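Local coordinates for YesW protein (Bacillus subtilis, PDB 2ZUX), which cleaves the type I rhamnogalacturonan backbone of plant cell-wall pectin by endo-type elimination, depends on calcium or manganese for activity, and releases oligosaccharides, at residues A[323-328]-A[364-369]; A[380-385]-A[394-399]. All coordinates share one frame; numbering follows the deposited sequence.

Contact 1: A[323-328]-A[364-369]; sequences QGNHNL and DALHTG. With CA (calcium ion), chain C.
His326 and Asp364 meet through a calcium ion rather than through a bond to each other. NE2 of His326 binds the metal at 2.2 Å and OD1 of Asp364 at 2.1 Å. The two side chains run side by side in the same direction. The imidazole and carboxylate planes stand 81° apart, and OD1 lies at the ring edge, 3.0 Å from His326 CD2. A hydrogen bond between His326 ND1 and Tyr288 OH helps fix the rotation of the ring. The other carboxylate oxygen, Asp364 OD2, accepts a hydrogen bond of 2.6 Å from a water that is itself a calcium ligand. His362 and Glu385 complete the protein ligands, and a second water fills another position. The site lies within the beta-propeller of this family 11 polysaccharide lyase. There the loop that leads into strand 329-331 meets the start of the four-stranded antiparallel sheet that opens with strand 366-369. Beyond the metal, Asn325 ND2 gives a weak hydrogen bond of 3.0 Å to Ala365 O, bent to 124° at the hydrogen. Asn325 OD1 is hydrogen-bonded to Gln382 NE2. Leu366 CD2 packs on Leu328 CA at 3.7 Å. The Asn327 side chain passes Leu366 CB, running the opposite way. A water lies between Leu328 O and Leu366 O, near enough to donate to Leu328 O at 2.8 Å and at most weakly to Leu366 O.

Contact 2: A[380-385]-A[394-399]; sequences VFQVHE and SFRDAA. With CA (calcium ion), chain C.
Val380 and Arg396 form an antiparallel hydrogen-bonded pair, with Val380 N to Arg396 O at 3.0 Å and Arg396 N to Val380 O at 2.9 Å. Gln382 and Ser394 form a second such pair; the bond from Ser394 N to Gln382 O is 2.8 Å long. Phe381 and Phe395 are the non-hydrogen-bonded pair between them. Their side chains cross at about a right angle on the face opposite Val380 and Gln382. Phe381 CD1 lies 4.1 Å from Phe395 CD1, at the edge of the Phe395 ring. On the Val380 face, CG1 of Val380 lies over one face of the Arg396 guanidinium, 3.6 Å from NH1 and offset toward the rim. Arg396 NH1 also gives a weak hydrogen bond of 2.9 Å to Gln382 OE1. Gln382 NE2 is hydrogen-bonded to Asn325 OD1. A water accepts from Arg396 NH1 and donates to Val380 O. It also bonds Ser394 OG, and a second water links that hydroxyl to Gln382 OE1. Gly344 O and Tyr356 OH hold NH2 and NE of Arg396. Past the hairpin strand, Glu385 OE1 binds calcium at 2.1 Å. The hairpin forms the middle of a four-stranded antiparallel propeller sheet, with strand 366-369 beside 379-383 and strand 403-407 beside 393-397. Strand 340-343 packs on the Val380 face and strand 429-432 on the Phe381 face.

Overall arrangement
Along the chain the segments of contact 1 come first and those of contact 2 follow; their centres lie about 8 Å apart. Strands 366-369 and 379-383 are consecutive neighbours in one antiparallel sheet. His367 N reaches Phe381 O at 2.8 Å, a probable hydrogen bond between the two strands. Leu366 and Thr368 pack on Val380. Both contacts supply ligands to the same calcium ion and share its two waters. The metal therefore ties the loop 323-328 to the start of one propeller sheet and to the residues just after its second strand. This is consistent with the structural role suggested for calcium here. The Asp364 side chain is about 7 Å from the nearest part of a bound rhamnose, so the calcium site lies close to a sugar-binding site.

Contact 1: A[323-328]-A[364-369]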
ATOM      1  N   GLN A 323     -16.284   8.785 -11.758  1.00 10.42           N
ATOM      2  CA  GLN A 323     -15.471   9.592 -10.842  1.00 10.37           C
ATOM      3  C   GLN A 323     -14.212   8.911 -10.324  1.00 10.17           C
ATOM      4  O   GLN A 323     -13.323   9.590  -9.826  1.00 10.27           O
ATOM      5  CB  GLN A 323     -16.313  10.081  -9.652  1.00 10.32           C
ATOM      6  CG  GLN A 323     -17.567  10.870 -10.041  1.00 11.02           C
ATOM      7  CD  GLN A 323     -17.268  11.980 -11.023  1.00 11.50           C
ATOM      8  OE1 GLN A 323     -16.421  12.841 -10.775  1.00 11.72           O
ATOM      9  NE2 GLN A 323     -17.964  11.963 -12.151  1.00 13.09           N
ATOM     10  N   GLY A 324     -14.150   7.586 -10.406  1.00  9.71           N
ATOM     11  CA  GLY A 324     -13.058   6.855  -9.772  1.00  9.66           C
ATOM     12  C   GLY A 324     -11.716   6.955 -10.473  1.00  9.60           C
ATOM     13  O   GLY A 324     -11.631   7.206 -11.684  1.00  9.54           O
ATOM     14  N   ASN A 325     -10.666   6.758  -9.690  1.00  9.31           N
ATOM     15  CA  ASN A 325      -9.292   6.712 -10.160  1.00  9.08           C
ATOM     16  C   ASN A 325      -8.855   5.259 -10.349  1.00  8.52           C
ATOM     17  O   ASN A 325      -9.567   4.327  -9.987  1.00  8.99           O
ATOM     18  CB  ASN A 325      -8.384   7.310  -9.086  1.00  8.70           C
ATOM     19  CG  ASN A 325      -8.156   8.808  -9.236  1.00  9.18           C
ATOM     20  OD1 ASN A 325      -8.985   9.548  -9.788  1.00  9.48           O
ATOM     21  ND2 ASN A 325      -7.010   9.264  -8.737  1.00  8.72           N
ATOM     22  N   HIS A 326      -7.651   5.066 -10.890  1.00  8.77           N
ATOM     23  CA  HIS A 326      -6.982   3.753 -10.817  1.00  8.60           C
ATOM     24  C   HIS A 326      -6.388   3.499  -9.426  1.00  8.58           C
ATOM     25  O   HIS A 326      -5.336   2.871  -9.298  1.00  8.69           O
ATOM     26  CB  HIS A 326      -5.823   3.648 -11.810  1.00  9.00           C
ATOM     27  CG  HIS A 326      -6.146   4.079 -13.204  1.00  8.83           C
ATOM     28  ND1 HIS A 326      -6.929   3.338 -14.065  1.00  9.95           N
ATOM     29  CD2 HIS A 326      -5.755   5.172 -13.892  1.00  9.96           C
ATOM     30  CE1 HIS A 326      -7.005   3.962 -15.227  1.00 10.45           C
ATOM     31  NE2 HIS A 326      -6.290   5.072 -15.151  1.00 10.36           N
ATOM     32  N   ASN A 327      -7.048   4.018  -8.398  1.00  8.64           N
ATOM     33  CA  ASN A 327      -6.585   3.927  -7.016  1.00  8.88           C
ATOM     34  C   ASN A 327      -7.673   4.509  -6.127  1.00  8.84           C
ATOM     35  O   ASN A 327      -8.617   5.125  -6.610  1.00  9.11           O
ATOM     36  CB  ASN A 327      -5.206   4.606  -6.797  1.00  9.35           C
ATOM     37  CG  ASN A 327      -4.925   5.750  -7.765  1.00  9.29           C
ATOM     38  OD1 ASN A 327      -4.071   5.633  -8.668  1.00 10.74           O
ATOM     39  ND2 ASN A 327      -5.618   6.855  -7.588  1.00  7.84           N
ATOM     40  N   LEU A 328      -7.552   4.279  -4.829  1.00  9.13           N
ATOM     41  CA  LEU A 328      -8.479   4.830  -3.846  1.00  9.72           C
ATOM     42  C   LEU A 328      -7.724   5.073  -2.542  1.00  9.67           C
ATOM     43  O   LEU A 328      -6.572   4.656  -2.400  1.00  9.49           O
ATOM     44  CB  LEU A 328      -9.694   3.908  -3.639  1.00 10.24           C
ATOM     45  CG  LEU A 328      -9.513   2.414  -3.370  1.00  9.71           C
ATOM     46  CD1 LEU A 328      -8.849   2.125  -2.027  1.00 11.68           C
ATOM     47  CD2 LEU A 328     -10.861   1.716  -3.441  1.00 10.46           C
ATOM     48  N   ASP A 364      -5.451   9.600 -12.261  1.00  9.37           N
ATOM     49  CA  ASP A 364      -4.444   8.545 -12.154  1.00  9.60           C
ATOM     50  C   ASP A 364      -3.643   8.544 -10.865  1.00  9.33           C
ATOM     51  O   ASP A 364      -2.924   7.582 -10.599  1.00  9.32           O
ATOM     52  CB  ASP A 364      -3.472   8.599 -13.334  1.00 10.21           C
ATOM     53  CG  ASP A 364      -4.004   7.913 -14.563  1.00 11.28           C
ATOM     54  OD1 ASP A 364      -5.230   7.964 -14.784  1.00  9.70           O
ATOM     55  OD2 ASP A 364      -3.183   7.347 -15.332  1.00 13.84           O
ATOM     56  N   ALA A 365      -3.747   9.611 -10.078  1.00  9.24           N
ATOM     57  CA  ALA A 365      -3.025   9.685  -8.807  1.00  9.45           C
ATOM     58  C   ALA A 365      -3.903  10.371  -7.776  1.00  8.97           C
ATOM     59  O   ALA A 365      -4.773  11.180  -8.132  1.00  9.18           O
ATOM     60  CB  ALA A 365      -1.700  10.433  -8.981  1.00 10.11           C
ATOM     61  N   LEU A 366      -3.654  10.068  -6.500  1.00  9.15           N
ATOM     62  CA  LEU A 366      -4.557  10.438  -5.417  1.00  9.86           C
ATOM     63  C   LEU A 366      -3.797  10.412  -4.107  1.00  9.97           C
ATOM     64  O   LEU A 366      -3.057   9.459  -3.841  1.00 10.32           O
ATOM     65  CB  LEU A 366      -5.679   9.409  -5.349  1.00 10.17           C
ATOM     66  CG  LEU A 366      -6.854   9.627  -4.399  1.00  9.60           C
ATOM     67  CD1 LEU A 366      -7.659  10.856  -4.811  1.00 11.95           C
ATOM     68  CD2 LEU A 366      -7.730   8.401  -4.408  1.00 10.44           C
ATOM     69  N   HIS A 367      -3.987  11.445  -3.288  1.00  9.17           N
ATOM     70  CA  HIS A 367      -3.325  11.562  -1.988  1.00  9.40           C
ATOM     71  C   HIS A 367      -4.303  12.051  -0.932  1.00  9.40           C
ATOM     72  O   HIS A 367      -4.818  13.161  -1.039  1.00  9.70           O
ATOM     73  CB  HIS A 367      -2.150  12.524  -2.113  1.00  9.80           C
ATOM     74  CG  HIS A 367      -1.077  11.988  -2.988  1.00  9.43           C
ATOM     75  ND1 HIS A 367      -1.018  12.204  -4.349  1.00 10.96           N
ATOM     76  CD2 HIS A 367      -0.068  11.141  -2.693  1.00  8.70           C
ATOM     77  CE1 HIS A 367       0.008  11.533  -4.844  1.00  8.02           C
ATOM     78  NE2 HIS A 367       0.594  10.877  -3.859  1.00 12.90           N
ATOM     79  N   THR A 368      -4.556  11.214   0.070  1.00  9.28           N
ATOM     80  CA  THR A 368      -5.452  11.548   1.176  1.00  9.73           C
ATOM     81  C   THR A 368      -4.660  11.515   2.476  1.00  9.98           C
ATOM     82  O   THR A 368      -4.133  10.468   2.860  1.00  9.99           O
ATOM     83  CB  THR A 368      -6.607  10.544   1.272  1.00 10.09           C
ATOM     84  OG1 THR A 368      -7.356  10.556   0.048  1.00 10.23           O
ATOM     85  CG2 THR A 368      -7.532  10.897   2.424  1.00 10.60           C
ATOM     86  N   GLY A 369      -4.566  12.658   3.143  1.00 10.12           N
ATOM     87  CA  GLY A 369      -3.843  12.736   4.409  1.00 10.71           C
ATOM     88  C   GLY A 369      -4.083  14.084   5.036  1.00 10.63           C
ATOM     89  O   GLY A 369      -4.988  14.812   4.623  1.00 10.74           O
TER
HETATM   90 CA    CA C 629      -6.388   6.925 -16.254  1.00  5.84          CA
HETATM   91  O   HOH W   1      -4.744   6.729  -2.862  1.00 15.16           O
HETATM   92  O   HOH W   2      -4.602   6.543 -17.339  1.00 13.06           O
HETATM   93  O   HOH W   3      -7.402   6.050 -17.963  1.00 11.13           O

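Contact 2: A[380-385]-A[394-399]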
ATOM      1  N   VAL A 380      -7.658  16.005   0.285  1.00  9.99           N
ATOM      2  CA  VAL A 380      -7.386  15.098  -0.829  1.00  9.75           C
ATOM      3  C   VAL A 380      -6.822  15.897  -1.990  1.00  9.62           C
ATOM      4  O   VAL A 380      -7.453  16.853  -2.455  1.00  9.74           O
ATOM      5  CB  VAL A 380      -8.651  14.353  -1.301  1.00  9.75           C
ATOM      6  CG1 VAL A 380      -8.324  13.443  -2.484  1.00 10.33           C
ATOM      7  CG2 VAL A 380      -9.274  13.556  -0.170  1.00 11.11           C
ATOM      8  N   PHE A 381      -5.622  15.519  -2.425  1.00  9.82           N
ATOM      9  CA  PHE A 381      -5.040  16.067  -3.634  1.00 10.05           C
ATOM     10  C   PHE A 381      -5.167  15.032  -4.732  1.00  9.59           C
ATOM     11  O   PHE A 381      -4.818  13.865  -4.541  1.00 10.11           O
ATOM     12  CB  PHE A 381      -3.571  16.435  -3.422  1.00  9.94           C
ATOM     13  CG  PHE A 381      -2.914  16.995  -4.657  1.00  9.87           C
ATOM     14  CD1 PHE A 381      -3.350  18.204  -5.203  1.00 10.35           C
ATOM     15  CD2 PHE A 381      -1.854  16.334  -5.262  1.00  9.67           C
ATOM     16  CE1 PHE A 381      -2.764  18.724  -6.354  1.00 10.89           C
ATOM     17  CE2 PHE A 381      -1.253  16.853  -6.412  1.00 10.16           C
ATOM     18  CZ  PHE A 381      -1.711  18.056  -6.954  1.00 10.41           C
ATOM     19  N   GLN A 382      -5.658  15.471  -5.885  1.00  9.07           N
ATOM     20  CA  GLN A 382      -5.986  14.566  -6.977  1.00  9.18           C
ATOM     21  C   GLN A 382      -5.667  15.230  -8.297  1.00  9.47           C
ATOM     22  O   GLN A 382      -5.757  16.450  -8.417  1.00  9.59           O
ATOM     23  CB  GLN A 382      -7.478  14.241  -6.941  1.00  9.01           C
ATOM     24  CG  GLN A 382      -7.925  13.153  -7.908  1.00  9.24           C
ATOM     25  CD  GLN A 382      -9.435  12.973  -7.923  1.00  9.45           C
ATOM     26  OE1 GLN A 382     -10.160  13.651  -7.190  1.00  9.68           O
ATOM     27  NE2 GLN A 382      -9.917  12.054  -8.756  1.00  9.95           N
ATOM     28  N   VAL A 383      -5.272  14.417  -9.272  1.00  9.07           N
ATOM     29  CA  VAL A 383      -5.118  14.877 -10.648  1.00  9.49           C
ATOM     30  C   VAL A 383      -6.182  14.240 -11.531  1.00  9.26           C
ATOM     31  O   VAL A 383      -6.814  13.242 -11.151  1.00  9.68           O
ATOM     32  CB  VAL A 383      -3.688  14.632 -11.199  1.00  9.77           C
ATOM     33  CG1 VAL A 383      -2.676  15.459 -10.406  1.00 11.12           C
ATOM     34  CG2 VAL A 383      -3.339  13.139 -11.180  1.00  9.75           C
ATOM     35  N   HIS A 384      -6.379  14.833 -12.707  1.00  9.93           N
ATOM     36  CA  HIS A 384      -7.531  14.512 -13.542  1.00  9.99           C
ATOM     37  C   HIS A 384      -7.123  14.314 -14.991  1.00 10.44           C
ATOM     38  O   HIS A 384      -6.248  15.018 -15.500  1.00 10.62           O
ATOM     39  CB  HIS A 384      -8.581  15.614 -13.386  1.00 10.51           C
ATOM     40  CG  HIS A 384      -9.121  15.695 -11.997  1.00  9.61           C
ATOM     41  ND1 HIS A 384      -8.716  16.635 -11.072  1.00 11.47           N
ATOM     42  CD2 HIS A 384      -9.975  14.872 -11.348  1.00  8.35           C
ATOM     43  CE1 HIS A 384      -9.323  16.401  -9.918  1.00  7.88           C
ATOM     44  NE2 HIS A 384     -10.100  15.344 -10.064  1.00 11.80           N
ATOM     45  N   GLU A 385      -7.758  13.336 -15.631  1.00 10.89           N
ATOM     46  CA  GLU A 385      -7.386  12.868 -16.963  1.00 11.45           C
ATOM     47  C   GLU A 385      -8.124  13.598 -18.079  1.00 12.38           C
ATOM     48  O   GLU A 385      -7.605  13.708 -19.188  1.00 12.80           O
ATOM     49  CB  GLU A 385      -7.697  11.380 -17.044  1.00 11.37           C
ATOM     50  CG  GLU A 385      -7.320  10.677 -18.350  1.00 11.32           C
ATOM     51  CD  GLU A 385      -7.257   9.189 -18.146  1.00 11.58           C
ATOM     52  OE1 GLU A 385      -6.499   8.771 -17.248  1.00 11.73           O
ATOM     53  OE2 GLU A 385      -7.971   8.434 -18.840  1.00 11.99           O
ATOM     54  N   SER A 394      -6.779  19.080  -8.232  1.00 10.72           N
ATOM     55  CA  SER A 394      -7.753  19.588  -7.282  1.00 10.33           C
ATOM     56  C   SER A 394      -7.302  19.260  -5.871  1.00 10.16           C
ATOM     57  O   SER A 394      -6.725  18.203  -5.612  1.00 10.46           O
ATOM     58  CB  SER A 394      -9.154  19.032  -7.563  1.00 10.83           C
ATOM     59  OG  SER A 394      -9.212  17.622  -7.428  1.00 10.54           O
ATOM     60  N   PHE A 395      -7.556  20.192  -4.959  1.00 10.03           N
ATOM     61  CA  PHE A 395      -7.171  20.062  -3.564  1.00  9.96           C
ATOM     62  C   PHE A 395      -8.430  20.362  -2.757  1.00 10.28           C
ATOM     63  O   PHE A 395      -8.964  21.480  -2.820  1.00 10.66           O
ATOM     64  CB  PHE A 395      -6.046  21.053  -3.264  1.00 10.82           C
ATOM     65  CG  PHE A 395      -5.407  20.886  -1.903  1.00  9.99           C
ATOM     66  CD1 PHE A 395      -4.148  20.293  -1.770  1.00 11.62           C
ATOM     67  CD2 PHE A 395      -6.026  21.383  -0.760  1.00 10.71           C
ATOM     68  CE1 PHE A 395      -3.546  20.164  -0.511  1.00 11.83           C
ATOM     69  CE2 PHE A 395      -5.441  21.252   0.489  1.00 11.10           C
ATOM     70  CZ  PHE A 395      -4.191  20.643   0.616  1.00 11.77           C
ATOM     71  N   ARG A 396      -8.940  19.358  -2.048  1.00  9.97           N
ATOM     72  CA  ARG A 396     -10.277  19.462  -1.477  1.00 10.19           C
ATOM     73  C   ARG A 396     -10.365  19.030  -0.024  1.00 10.61           C
ATOM     74  O   ARG A 396      -9.500  18.311   0.489  1.00 10.59           O
ATOM     75  CB  ARG A 396     -11.256  18.633  -2.306  1.00 10.27           C
ATOM     76  CG  ARG A 396     -11.202  17.120  -2.031  1.00 10.61           C
ATOM     77  CD  ARG A 396     -12.109  16.411  -2.993  1.00 10.28           C
ATOM     78  NE  ARG A 396     -12.395  15.000  -2.732  1.00 10.29           N
ATOM     79  CZ  ARG A 396     -12.003  13.987  -3.512  1.00  9.99           C
ATOM     80  NH1 ARG A 396     -11.203  14.185  -4.556  1.00 10.32           N
ATOM     81  NH2 ARG A 396     -12.401  12.755  -3.237  1.00 10.23           N
ATOM     82  N   ASP A 397     -11.448  19.470   0.613  1.00 11.13           N
ATOM     83  CA  ASP A 397     -11.851  18.991   1.919  1.00 11.17           C
ATOM     84  C   ASP A 397     -12.258  17.523   1.757  1.00 10.88           C
ATOM     85  O   ASP A 397     -13.160  17.211   0.991  1.00 11.36           O
ATOM     86  CB  ASP A 397     -13.031  19.848   2.391  1.00 11.82           C
ATOM     87  CG  ASP A 397     -13.517  19.491   3.779  1.00 13.44           C
ATOM     88  OD1 ASP A 397     -13.803  18.306   4.048  1.00 13.24           O
ATOM     89  OD2 ASP A 397     -13.673  20.427   4.592  1.00 16.31           O
ATOM     90  N   ALA A 398     -11.585  16.621   2.475  1.00 10.90           N
ATOM     91  CA  ALA A 398     -11.834  15.186   2.300  1.00 11.42           C
ATOM     92  C   ALA A 398     -13.263  14.768   2.657  1.00 11.43           C
ATOM     93  O   ALA A 398     -13.821  13.849   2.055  1.00 11.77           O
ATOM     94  CB  ALA A 398     -10.828  14.367   3.097  1.00 11.76           C
ATOM     95  N   ALA A 399     -13.826  15.432   3.665  1.00 11.84           N
ATOM     96  CA  ALA A 399     -15.144  15.077   4.194  1.00 12.22           C
ATOM     97  C   ALA A 399     -16.311  15.654   3.402  1.00 12.63           C
ATOM     98  O   ALA A 399     -17.312  14.978   3.202  1.00 13.06           O
ATOM     99  CB  ALA A 399     -15.254  15.498   5.657  1.00 12.68           C
TER
HETATM  100 CA    CA C 629      -6.388   6.925 -16.254  1.00  5.84          CA
HETATM  101  O   HOH W   4      -9.328  16.552  -4.743  1.00 10.58           O
HETATM  102  O   HOH W   5     -11.760  15.952  -7.195  1.00 11.34           O
HETATM  103  O   HOH W   3      -7.402   6.050 -17.963  1.00 11.13           O
HETATM  104  O   HOH W   2      -4.602   6.543 -17.339  1.00 13.06           O